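PDB 4Q1Q: autotransporter adhesin/invasin TibA, which mediates adhesion to and invasion of human intestinal epithelial cells and, through intercellular self-association, drives bacterial aggregation and enhances biofilm formation. Local coordinates for residues Thr76-Gly81 against Thr95-Gly100; Gln178-Gly183 against Met197-Gly202; Thr246-Gly251 against Ile265-Gly270. All blocks are in the same frame, centred on the assembly; numbering follows the deposited sequence.

Interaction 1. Residues Thr76-Gly81 against Thr95-Gly100; sequences TINSGG and TVNNGG. With 289 (D-glycero-alpha-D-manno-heptopyranose), chain V; 289 (D-glycero-alpha-D-manno-heptopyranose), chain B.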
loop_
_atom_site.group_PDB
_atom_site.type_symbol
_atom_site.label_atom_id
_atom_site.label_comp_id
_atom_site.label_asym_id
_atom_site.label_seq_id
_atom_site.Cartn_x
_atom_site.Cartn_y
_atom_site.Cartn_z
ATOM N N THR A 76 15.376 -9.930 2.633
ATOM C CA THR A 76 15.697 -8.515 2.475
ATOM C C THR A 76 16.107 -8.243 1.017
ATOM O O THR A 76 17.052 -8.836 0.489
ATOM C CB THR A 76 16.738 -8.064 3.533
ATOM O OG1 THR A 76 17.053 -6.676 3.366
ATOM C CG2 THR A 76 18.035 -8.839 3.410
ATOM N N ILE A 77 15.400 -7.333 0.351
ATOM C CA ILE A 77 15.543 -7.171 -1.100
ATOM C C ILE A 77 16.320 -5.900 -1.417
ATOM O O ILE A 77 15.979 -4.822 -0.926
ATOM C CB ILE A 77 14.175 -7.112 -1.811
ATOM C CG1 ILE A 77 13.206 -8.085 -1.139
ATOM C CG2 ILE A 77 14.300 -7.397 -3.308
ATOM C CD1 ILE A 77 11.797 -8.003 -1.686
ATOM N N ASN A 78 17.370 -6.025 -2.227
ATOM C CA ASN A 78 18.188 -4.866 -2.597
ATOM C C ASN A 78 18.184 -4.547 -4.090
ATOM O O ASN A 78 17.786 -5.386 -4.904
ATOM C CB ASN A 78 19.628 -5.070 -2.114
ATOM C CG ASN A 78 19.737 -5.006 -0.605
ATOM O OD1 ASN A 78 19.477 -3.965 -0.000
ATOM N ND2 ASN A 78 20.113 -6.116 0.013
ATOM N N SER A 79 18.639 -3.333 -4.395
ATOM C CA SER A 79 18.854 -2.774 -5.737
ATOM C C SER A 79 18.862 -3.866 -6.790
ATOM O O SER A 79 19.770 -4.677 -6.841
ATOM C CB SER A 79 20.154 -1.947 -5.763
ATOM O OG SER A 79 20.611 -1.408 -7.008
ATOM N N GLY A 80 17.799 -3.949 -7.579
ATOM C CA GLY A 80 17.737 -4.848 -8.726
ATOM C C GLY A 80 17.360 -6.273 -8.406
ATOM O O GLY A 80 17.296 -7.109 -9.302
ATOM N N GLY A 81 17.092 -6.576 -7.142
ATOM C CA GLY A 81 16.545 -7.889 -6.808
ATOM C C GLY A 81 15.029 -7.979 -6.713
ATOM O O GLY A 81 14.342 -6.966 -6.538
ATOM N N THR A 95 11.879 -6.981 3.901
ATOM C CA THR A 95 12.445 -5.628 3.857
ATOM C C THR A 95 12.901 -5.289 2.432
ATOM O O THR A 95 13.703 -6.002 1.834
ATOM C CB THR A 95 13.673 -5.410 4.773
ATOM O OG1 THR A 95 13.384 -5.770 6.130
ATOM C CG2 THR A 95 14.082 -3.944 4.771
ATOM N N VAL A 96 12.420 -4.180 1.882
ATOM C CA VAL A 96 12.656 -3.868 0.481
ATOM C C VAL A 96 13.447 -2.572 0.465
ATOM O O VAL A 96 12.976 -1.549 0.963
ATOM C CB VAL A 96 11.348 -3.679 -0.313
ATOM C CG1 VAL A 96 11.597 -3.703 -1.816
ATOM C CG2 VAL A 96 10.323 -4.746 0.035
ATOM N N ASN A 97 14.653 -2.609 -0.090
ATOM C CA ASN A 97 15.468 -1.395 -0.113
ATOM C C ASN A 97 15.502 -0.809 -1.514
ATOM O O ASN A 97 14.944 -1.383 -2.448
ATOM C CB ASN A 97 16.899 -1.654 0.378
ATOM C CG ASN A 97 16.946 -2.176 1.804
ATOM O OD1 ASN A 97 16.481 -1.524 2.737
ATOM N ND2 ASN A 97 17.493 -3.372 1.973
ATOM N N ASN A 98 16.195 0.318 -1.628
ATOM C CA ASN A 98 16.441 0.989 -2.892
ATOM C C ASN A 98 16.598 0.039 -4.061
ATOM O O ASN A 98 17.486 -0.811 -4.082
ATOM C CB ASN A 98 17.680 1.869 -2.779
ATOM C CG ASN A 98 17.824 2.808 -3.960
ATOM O OD1 ASN A 98 16.858 3.468 -4.355
ATOM N ND2 ASN A 98 19.027 2.876 -4.520
ATOM N N GLY A 99 15.674 0.157 -5.009
ATOM C CA GLY A 99 15.713 -0.644 -6.223
ATOM C C GLY A 99 15.250 -2.074 -6.074
ATOM O O GLY A 99 15.250 -2.837 -7.038
ATOM N N GLY A 100 14.819 -2.449 -4.876
ATOM C CA GLY A 100 14.258 -3.778 -4.660
ATOM C C GLY A 100 12.766 -3.814 -4.931
ATOM O O GLY A 100 12.057 -2.827 -4.764
HETATM O O7 289 V . 20.381 1.032 -12.946
HETATM C C7 289 V . 20.666 1.010 -11.543
HETATM C C6 289 V . 19.951 -0.169 -10.896
HETATM O O6 289 V . 20.563 -1.390 -11.324
HETATM C C5 289 V . 20.011 -0.082 -9.376
HETATM O O5 289 V . 21.328 -0.402 -8.930
HETATM C C1 289 V . 21.415 -0.454 -7.507
HETATM C C2 289 V . 21.119 0.924 -6.930
HETATM O O2 289 V . 22.125 1.848 -7.361
HETATM C C3 289 V . 19.753 1.416 -7.385
HETATM O O3 289 V . 19.572 2.780 -6.986
HETATM C C4 289 V . 19.633 1.315 -8.899
HETATM O O4 289 V . 18.286 1.605 -9.289
HETATM O O7 289 B . 19.925 4.435 0.115
HETATM C C7 289 B . 18.560 4.804 -0.115
HETATM C C6 289 B . 18.502 5.836 -1.235
HETATM O O6 289 B . 18.992 5.241 -2.437
HETATM C C5 289 B . 17.076 6.303 -1.494
HETATM O O5 289 B . 16.681 7.215 -0.467
HETATM C C1 289 B . 15.288 7.513 -0.587
HETATM C C2 289 B . 15.207 8.433 -1.802
HETATM O O2 289 B . 16.118 9.530 -1.670
HETATM C C3 289 B . 15.541 7.581 -3.021
HETATM O O3 289 B . 15.500 8.351 -4.226
HETATM C C4 289 B . 16.924 6.959 -2.863
HETATM O O4 289 B . 17.076 6.000 -3.914
#

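Interaction 2. Residues Gln178-Gly183 against Met197-Gly202; sequences QFVSSG and MYLYGG. With 289 (D-glycero-alpha-D-manno-heptopyranose), chain P; 289 (D-glycero-alpha-D-manno-heptopyranose), chain Q; 289 (D-glycero-alpha-D-manno-heptopyranose), chain T.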
loop_
_atom_site.group_PDB
_atom_site.type_symbol
_atom_site.label_atom_id
_atom_site.label_comp_id
_atom_site.label_asym_id
_atom_site.label_seq_id
_atom_site.Cartn_x
_atom_site.Cartn_y
_atom_site.Cartn_z
ATOM N N GLN A 178 -1.671 9.085 -0.253
ATOM C CA GLN A 178 -2.429 8.024 -0.879
ATOM C C GLN A 178 -3.034 8.586 -2.151
ATOM O O GLN A 178 -3.661 9.641 -2.080
ATOM C CB GLN A 178 -3.529 7.556 0.074
ATOM C CG GLN A 178 -4.273 6.336 -0.430
ATOM C CD GLN A 178 -5.459 5.945 0.441
ATOM O OE1 GLN A 178 -6.179 6.798 0.956
ATOM N NE2 GLN A 178 -5.644 4.651 0.646
ATOM N N PHE A 179 -2.785 7.924 -3.280
ATOM C CA PHE A 179 -3.393 8.297 -4.551
ATOM C C PHE A 179 -4.369 7.240 -5.043
ATOM O O PHE A 179 -4.000 6.112 -5.369
ATOM C CB PHE A 179 -2.366 8.508 -5.661
ATOM C CG PHE A 179 -1.285 9.469 -5.286
ATOM C CD1 PHE A 179 -1.576 10.802 -5.106
ATOM C CD2 PHE A 179 0.016 9.032 -5.104
ATOM C CE1 PHE A 179 -0.577 11.690 -4.772
ATOM C CE2 PHE A 179 1.019 9.922 -4.787
ATOM C CZ PHE A 179 0.720 11.254 -4.607
ATOM N N VAL A 180 -5.631 7.633 -5.138
ATOM C CA VAL A 180 -6.633 6.679 -5.570
ATOM C C VAL A 180 -7.093 7.156 -6.939
ATOM O O VAL A 180 -7.644 8.250 -7.081
ATOM C CB VAL A 180 -7.784 6.562 -4.552
ATOM C CG1 VAL A 180 -8.663 5.361 -4.863
ATOM C CG2 VAL A 180 -7.235 6.502 -3.132
ATOM N N SER A 181 -6.833 6.320 -7.939
ATOM C CA SER A 181 -7.145 6.606 -9.325
ATOM C C SER A 181 -8.488 6.012 -9.692
ATOM O O SER A 181 -9.094 5.298 -8.887
ATOM C CB SER A 181 -6.095 6.002 -10.252
ATOM O OG SER A 181 -4.811 6.499 -9.934
ATOM N N SER A 182 -8.884 6.274 -10.936
ATOM C CA SER A 182 -10.149 5.793 -11.486
ATOM C C SER A 182 -10.210 4.283 -11.413
ATOM O O SER A 182 -9.274 3.615 -11.817
ATOM C CB SER A 182 -10.346 6.206 -12.944
ATOM O OG SER A 182 -10.140 7.602 -13.102
ATOM N N GLY A 183 -11.301 3.764 -10.858
ATOM C CA GLY A 183 -11.463 2.329 -10.694
ATOM C C GLY A 183 -10.721 1.849 -9.459
ATOM O O GLY A 183 -10.833 0.679 -9.119
HETATM N N MSE A 197 -4.753 12.409 1.165
HETATM C CA MSE A 197 -5.404 11.416 0.325
HETATM C C MSE A 197 -5.909 12.122 -0.906
HETATM O O MSE A 197 -6.644 13.096 -0.784
HETATM C CB MSE A 197 -6.562 10.807 1.125
HETATM C CG MSE A 197 -7.156 9.534 0.523
HETATM SE SE MSE A 197 -8.891 9.119 1.384
HETATM C CE MSE A 197 -9.136 7.301 0.666
ATOM N N TYR A 198 -5.595 11.621 -2.093
ATOM C CA TYR A 198 -6.021 12.290 -3.327
ATOM C C TYR A 198 -6.923 11.378 -4.145
ATOM O O TYR A 198 -6.526 10.288 -4.540
ATOM C CB TYR A 198 -4.834 12.708 -4.210
ATOM C CG TYR A 198 -3.877 13.711 -3.611
ATOM C CD1 TYR A 198 -3.041 13.358 -2.557
ATOM C CD2 TYR A 198 -3.776 15.009 -4.108
ATOM C CE1 TYR A 198 -2.149 14.262 -1.997
ATOM C CE2 TYR A 198 -2.907 15.931 -3.539
ATOM C CZ TYR A 198 -2.092 15.548 -2.485
ATOM O OH TYR A 198 -1.235 16.429 -1.872
ATOM N N LEU A 199 -8.135 11.829 -4.439
ATOM C CA LEU A 199 -9.039 11.024 -5.246
ATOM C C LEU A 199 -8.956 11.529 -6.685
ATOM O O LEU A 199 -9.586 12.527 -7.034
ATOM C CB LEU A 199 -10.449 11.093 -4.657
ATOM C CG LEU A 199 -10.592 10.733 -3.175
ATOM C CD1 LEU A 199 -12.065 10.634 -2.791
ATOM C CD2 LEU A 199 -9.880 9.434 -2.824
ATOM N N TYR A 200 -8.124 10.873 -7.489
ATOM C CA TYR A 200 -7.893 11.273 -8.871
ATOM C C TYR A 200 -8.794 10.447 -9.764
ATOM O O TYR A 200 -8.339 9.647 -10.576
ATOM C CB TYR A 200 -6.450 11.027 -9.288
ATOM C CG TYR A 200 -5.433 11.960 -8.690
ATOM C CD1 TYR A 200 -5.696 13.308 -8.520
ATOM C CD2 TYR A 200 -4.166 11.488 -8.362
ATOM C CE1 TYR A 200 -4.736 14.156 -8.001
ATOM C CE2 TYR A 200 -3.191 12.328 -7.862
ATOM C CZ TYR A 200 -3.481 13.664 -7.694
ATOM O OH TYR A 200 -2.526 14.504 -7.178
ATOM N N GLY A 201 -10.087 10.610 -9.531
ATOM C CA GLY A 201 -11.059 9.739 -10.142
ATOM C C GLY A 201 -11.474 8.558 -9.301
ATOM O O GLY A 201 -12.413 7.875 -9.696
ATOM N N GLY A 202 -10.818 8.298 -8.172
ATOM C CA GLY A 202 -11.132 7.070 -7.444
ATOM C C GLY A 202 -12.194 7.295 -6.385
ATOM O O GLY A 202 -12.638 8.427 -6.167
HETATM O O7 289 P . -5.227 10.224 -12.971
HETATM C C7 289 P . -4.343 9.715 -13.972
HETATM C C6 289 P . -4.007 8.274 -13.598
HETATM O O6 289 P . -2.864 7.865 -14.365
HETATM C C5 289 P . -3.816 8.081 -12.089
HETATM O O5 289 P . -3.852 6.658 -11.961
HETATM C C1 289 P . -3.738 6.199 -10.617
HETATM C C2 289 P . -2.315 6.518 -10.177
HETATM O O2 289 P . -1.328 6.047 -11.091
HETATM C C3 289 P . -2.231 8.032 -10.087
HETATM O O3 289 P . -0.909 8.390 -9.686
HETATM C C4 289 P . -2.562 8.659 -11.435
HETATM O O4 289 P . -2.705 10.032 -11.075
HETATM O O7 289 Q . -14.014 6.270 -16.275
HETATM C C7 289 Q . -12.632 6.568 -16.510
HETATM C C6 289 Q . -12.431 8.078 -16.468
HETATM O O6 289 Q . -13.671 8.712 -16.780
HETATM C C5 289 Q . -11.912 8.525 -15.103
HETATM O O5 289 Q . -10.547 8.099 -15.137
HETATM C C1 289 Q . -9.706 8.414 -14.028
HETATM C C2 289 Q . -9.634 9.931 -13.971
HETATM O O2 289 Q . -8.982 10.402 -15.154
HETATM C C3 289 Q . -11.052 10.477 -13.777
HETATM O O3 289 Q . -11.034 11.907 -13.728
HETATM C C4 289 Q . -12.011 10.032 -14.876
HETATM O O4 289 Q . -13.303 10.527 -14.506
HETATM O O7 289 T . -7.111 16.739 -12.857
HETATM C C7 289 T . -7.441 16.372 -11.514
HETATM C C6 289 T . -6.295 16.819 -10.620
HETATM O O6 289 T . -5.425 17.694 -11.342
HETATM C C5 289 T . -6.784 17.535 -9.371
HETATM O O5 289 T . -6.558 16.531 -8.383
HETATM C C1 289 T . -7.264 16.784 -7.188
HETATM C C2 289 T . -6.642 18.034 -6.594
HETATM O O2 289 T . -5.306 17.710 -6.199
HETATM C C3 289 T . -6.703 19.192 -7.588
HETATM O O3 289 T . -6.054 20.349 -7.037
HETATM C C4 289 T . -6.066 18.795 -8.906
HETATM O O4 289 T . -6.214 19.926 -9.771
#

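Interaction 3. Residues Thr246-Gly251 against Ile265-Gly270; sequences TITSGG and IQNSGG. With 289 (D-glycero-alpha-D-manno-heptopyranose), chain C; 289 (D-glycero-alpha-D-manno-heptopyranose), chain D.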
loop_
_atom_site.group_PDB
_atom_site.type_symbol
_atom_site.label_atom_id
_atom_site.label_comp_id
_atom_site.label_asym_id
_atom_site.label_seq_id
_atom_site.Cartn_x
_atom_site.Cartn_y
_atom_site.Cartn_z
ATOM N N THR A 246 -19.659 14.480 7.580
ATOM C CA THR A 246 -19.969 15.185 8.811
ATOM C C THR A 246 -18.769 16.072 9.150
ATOM O O THR A 246 -17.610 15.651 9.100
ATOM C CB THR A 246 -20.373 14.202 9.938
ATOM O OG1 THR A 246 -21.064 14.922 10.965
ATOM C CG2 THR A 246 -19.160 13.547 10.546
ATOM N N ILE A 247 -19.070 17.332 9.444
ATOM C CA ILE A 247 -18.035 18.297 9.788
ATOM C C ILE A 247 -18.247 18.666 11.249
ATOM O O ILE A 247 -19.225 19.331 11.607
ATOM C CB ILE A 247 -18.058 19.592 8.942
ATOM C CG1 ILE A 247 -18.184 19.257 7.454
ATOM C CG2 ILE A 247 -16.807 20.430 9.184
ATOM C CD1 ILE A 247 -19.593 19.338 6.919
ATOM N N THR A 248 -17.273 18.240 12.043
ATOM C CA THR A 248 -17.276 18.446 13.471
ATOM C C THR A 248 -16.719 19.832 13.732
ATOM O O THR A 248 -15.944 20.397 12.957
ATOM C CB THR A 248 -16.415 17.406 14.213
ATOM O OG1 THR A 248 -15.023 17.655 13.967
ATOM C CG2 THR A 248 -16.805 15.980 13.798
ATOM N N SER A 249 -17.157 20.361 14.864
ATOM C CA SER A 249 -16.657 21.620 15.379
ATOM C C SER A 249 -15.162 21.721 15.138
ATOM O O SER A 249 -14.409 20.874 15.609
ATOM C CB SER A 249 -16.942 21.701 16.872
ATOM O OG SER A 249 -16.971 23.058 17.261
ATOM N N GLY A 250 -14.733 22.734 14.392
ATOM C CA GLY A 250 -13.312 22.937 14.140
ATOM C C GLY A 250 -12.819 22.256 12.872
ATOM O O GLY A 250 -11.651 22.399 12.504
ATOM N N GLY A 251 -13.686 21.516 12.193
ATOM C CA GLY A 251 -13.304 20.877 10.932
ATOM C C GLY A 251 -13.769 21.691 9.743
ATOM O O GLY A 251 -14.522 22.645 9.935
ATOM N N ILE A 265 -23.530 16.944 7.026
ATOM C CA ILE A 265 -23.926 17.116 8.414
ATOM C C ILE A 265 -22.940 18.134 8.966
ATOM O O ILE A 265 -21.771 17.848 9.220
ATOM C CB ILE A 265 -23.889 15.817 9.255
ATOM C CG1 ILE A 265 -24.768 14.737 8.617
ATOM C CG2 ILE A 265 -24.367 16.081 10.679
ATOM C CD1 ILE A 265 -24.463 13.326 9.082
ATOM N N GLN A 266 -23.461 19.334 9.184
ATOM C CA GLN A 266 -22.624 20.419 9.655
ATOM C C GLN A 266 -22.886 20.662 11.126
ATOM O O GLN A 266 -23.874 21.305 11.451
ATOM C CB GLN A 266 -22.952 21.699 8.886
ATOM C CG GLN A 266 -22.089 22.850 9.368
ATOM C CD GLN A 266 -22.057 24.001 8.391
ATOM O OE1 GLN A 266 -23.017 24.229 7.654
ATOM N NE2 GLN A 266 -20.970 24.765 8.442
ATOM N N ASN A 267 -22.024 20.153 11.996
ATOM C CA ASN A 267 -22.103 20.500 13.407
ATOM C C ASN A 267 -21.751 21.964 13.670
ATOM O O ASN A 267 -21.096 22.639 12.872
ATOM C CB ASN A 267 -21.132 19.678 14.258
ATOM C CG ASN A 267 -21.409 18.190 14.248
ATOM O OD1 ASN A 267 -22.461 17.704 13.826
ATOM N ND2 ASN A 267 -20.397 17.446 14.672
ATOM N N SER A 268 -22.125 22.407 14.862
ATOM C CA SER A 268 -21.850 23.754 15.338
ATOM C C SER A 268 -20.341 23.953 15.481
ATOM O O SER A 268 -19.648 23.116 16.062
ATOM C CB SER A 268 -22.618 23.956 16.647
ATOM O OG SER A 268 -22.792 25.324 16.989
ATOM N N GLY A 269 -19.809 25.017 14.884
ATOM C CA GLY A 269 -18.356 25.168 14.711
ATOM C C GLY A 269 -17.677 24.442 13.558
ATOM O O GLY A 269 -16.470 24.545 13.364
ATOM N N GLY A 270 -18.419 23.654 12.791
ATOM C CA GLY A 270 -17.875 23.080 11.566
ATOM C C GLY A 270 -17.970 24.033 10.389
ATOM O O GLY A 270 -19.056 24.463 9.998
HETATM O O7 289 C . -12.418 20.397 19.779
HETATM C C7 289 C . -13.600 21.033 19.275
HETATM C C6 289 C . -13.654 22.490 19.735
HETATM O O6 289 C . -12.331 22.999 19.943
HETATM C C5 289 C . -14.406 23.360 18.733
HETATM O O5 289 C . -15.798 23.174 19.001
HETATM C C1 289 C . -16.611 23.957 18.130
HETATM C C2 289 C . -16.375 25.445 18.347
HETATM O O2 289 C . -16.639 25.805 19.704
HETATM C C3 289 C . -14.926 25.706 17.958
HETATM O O3 289 C . -14.630 27.101 18.086
HETATM C C4 289 C . -14.018 24.835 18.822
HETATM O O4 289 C . -12.674 25.034 18.371
HETATM O O7 289 D . -21.662 21.770 21.520
HETATM C C7 289 D . -21.668 22.610 20.360
HETATM C C6 289 D . -21.838 24.067 20.776
HETATM O O6 289 D . -20.844 24.461 21.728
HETATM C C5 289 D . -21.717 24.979 19.559
HETATM O O5 289 D . -23.056 25.201 19.104
HETATM C C1 289 D . -23.197 26.072 17.981
HETATM C C2 289 D . -22.670 27.442 18.383
HETATM O O2 289 D . -23.289 28.000 19.546
HETATM C C3 289 D . -21.183 27.225 18.640
HETATM O O3 289 D . -20.551 28.488 18.845
HETATM C C4 289 D . -20.987 26.295 19.831
HETATM O O4 289 D . -19.572 26.149 20.016
#

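Interaction 1. Residues Thr76-Gly81 against Thr95-Gly100
Asn-97 and Asn-78 meet through their side-chain amides, Asn-97 ND2 giving a hydrogen bond to Asn-78 OD1 at 2.9 Å. The amides lie side by side with planes 15° apart, and the donor stands above the carbonyl plane of its acceptor. In both residues CG is anti to the carbonyl carbon (chi1 -60° in Asn-97), which sends CG of both out alike, beside the backbone N. Asparagine suits the position because its amide can both give and accept: Asn-97 OD1 takes a bond from Asn-116, and Asn-78 ND2 makes a weak one to Asn-59.

Parallel backbone pairing sets this spacing, with Ile-77 N bonded to Thr-95 O at 2.6 Å and Asn-97 N to Ile-77 O at 2.7 Å. On the buried face the branched Ile-77 and Val-96 lie side by side, pointing the same way, CD1 of Ile-77 lying 4.0 Å from CG2 of Val-96.

Beyond the strands both chains enter type II turns, joined by Gly-80 N to Gly-99 O at 2.8 Å. Gly-80 and Gly-99 take the positive phi of the third turn position, and the backbone of Ser-79 presses too closely on Gly-99 to leave room for a side chain. Ser-79 OG carries a heptose through C1; Asn-98 ND2 bonds weakly to O3 of that sugar, while its OD1 accepts from O4 of a second heptose. An asparagine ladder of this kind is a known feature of parallel beta-helices.

Interaction 2. Residues Gln178-Gly183 against Met197-Gly202
Tyr-200 lies alongside Phe-179, both rings pointing the same way from neighbouring strands. Its CB sits 3.7 Å from Val-180 O, the carbonyl that also accepts the Tyr-200 backbone N at 2.7 Å. From there CG stands anti to the carbonyl carbon (chi1 -72°), which starts the ring out on the face shared by Phe-179 and Tyr-198. Tyr-200 CD2 comes 3.4 Å from O4 of the heptose linked to Ser-181, and Tyr-200 CE2 touches CD1 of Phe-179 at 3.5 Å; both partners approach the ring obliquely. Another heptose brings its ring oxygen O5 to 3.0 Å from Tyr-200 CE1, at the ring edge and near its plane. At the tip, Tyr-200 OH approaches Phe-179 CE1 only to 4.2 Å.

The Phe-179 and Tyr-200 planes are within 8° of parallel, but slid apart so that they barely overlap. Phe-179 meets Tyr-198 obliquely, its CE1 being 3.7 Å from CD1 of Tyr-198. Tyr-198 in turn sets its CB over one face of the Tyr-200 ring, toward the rim.

On the other side of the strands, Val-180 packs against CD2 of Leu-199, and the extended chains of Gln-178 and the selenomethionine Met-197 lie side by side, both touching Ala-186. A side chain at Gly-201 would strike Ser-182 OG, which carries a heptose of its own; one at Gly-202 would strike Ser-181 O and Val-180 CG1. The chemistry suggests a two-sided wall: a mainly aliphatic inner face, its one amide, Gln-178, bonded through NE2 to Gln-159 and weakly through OE1 to Thr-189, and an aromatic outer face whose ring C-H groups probably make weak polar contacts with oxygens of nearby heptoses.

Interaction 3. Residues Thr246-Gly251 against Ile265-Gly270
Thr-246 and Ile-265 pair in parallel, as do Ile-247 and Gln-266, the first strand donating from Ile-247 N to Ile-265 O at 2.8 Å and accepting from Asn-267 N at Ile-247 O, 2.9 Å away. Each chain then folds into a type II turn, and Gly-250 N bonds to Gly-269 O at 2.7 Å, the donor standing well above the carbonyl plane. Glycine at the third position of each turn accommodates positive phi. Gly-270 CA lies 3.7 Å from CG2 of Ile-247, where a side chain on Gly-270 would run into Ile-247 O.

Thr-246 brings OG1 to 3.4 Å from CB of Ile-265. Its OG1, anti to the backbone N (chi1 -162°), also makes a weak bond to Ile-265 O. Asn-267 lies beside Thr-248, its ND2 3.5 Å from Thr-248 CA. Thr-248 OG1, between its own backbone N and carbonyl carbon, stays close enough to the backbone to bond to Val-228 O on strand 226-228, in the coil before. At the turns, Ser-249 OG and Ser-268 OG carry heptoses through C1. Such superposed glycine-containing turns, one coil above the next, are typical of a parallel beta-helix, here glycosylated along a turn edge.

Overall arrangement
The three contacts follow one another along the chain, each pairing positions 19 residues apart, which matches the approximate 19-residue repeat of this passenger fragment and the step from one beta-helix coil to the next. Interactions 1 and 3 lie on the same run of parallel strands, with centres 45 Å apart. Interaction 2 belongs to the other run, on strands 177-181 and 196-200, its centre 27 Å from that of interaction 1 and 25 Å from that of interaction 3. None touches another; even interactions 2 and 3 keep their nearest atoms about 13 Å apart. Heptose-bearing serines in all three thus spread sugar along the rod and over more than one of its sides.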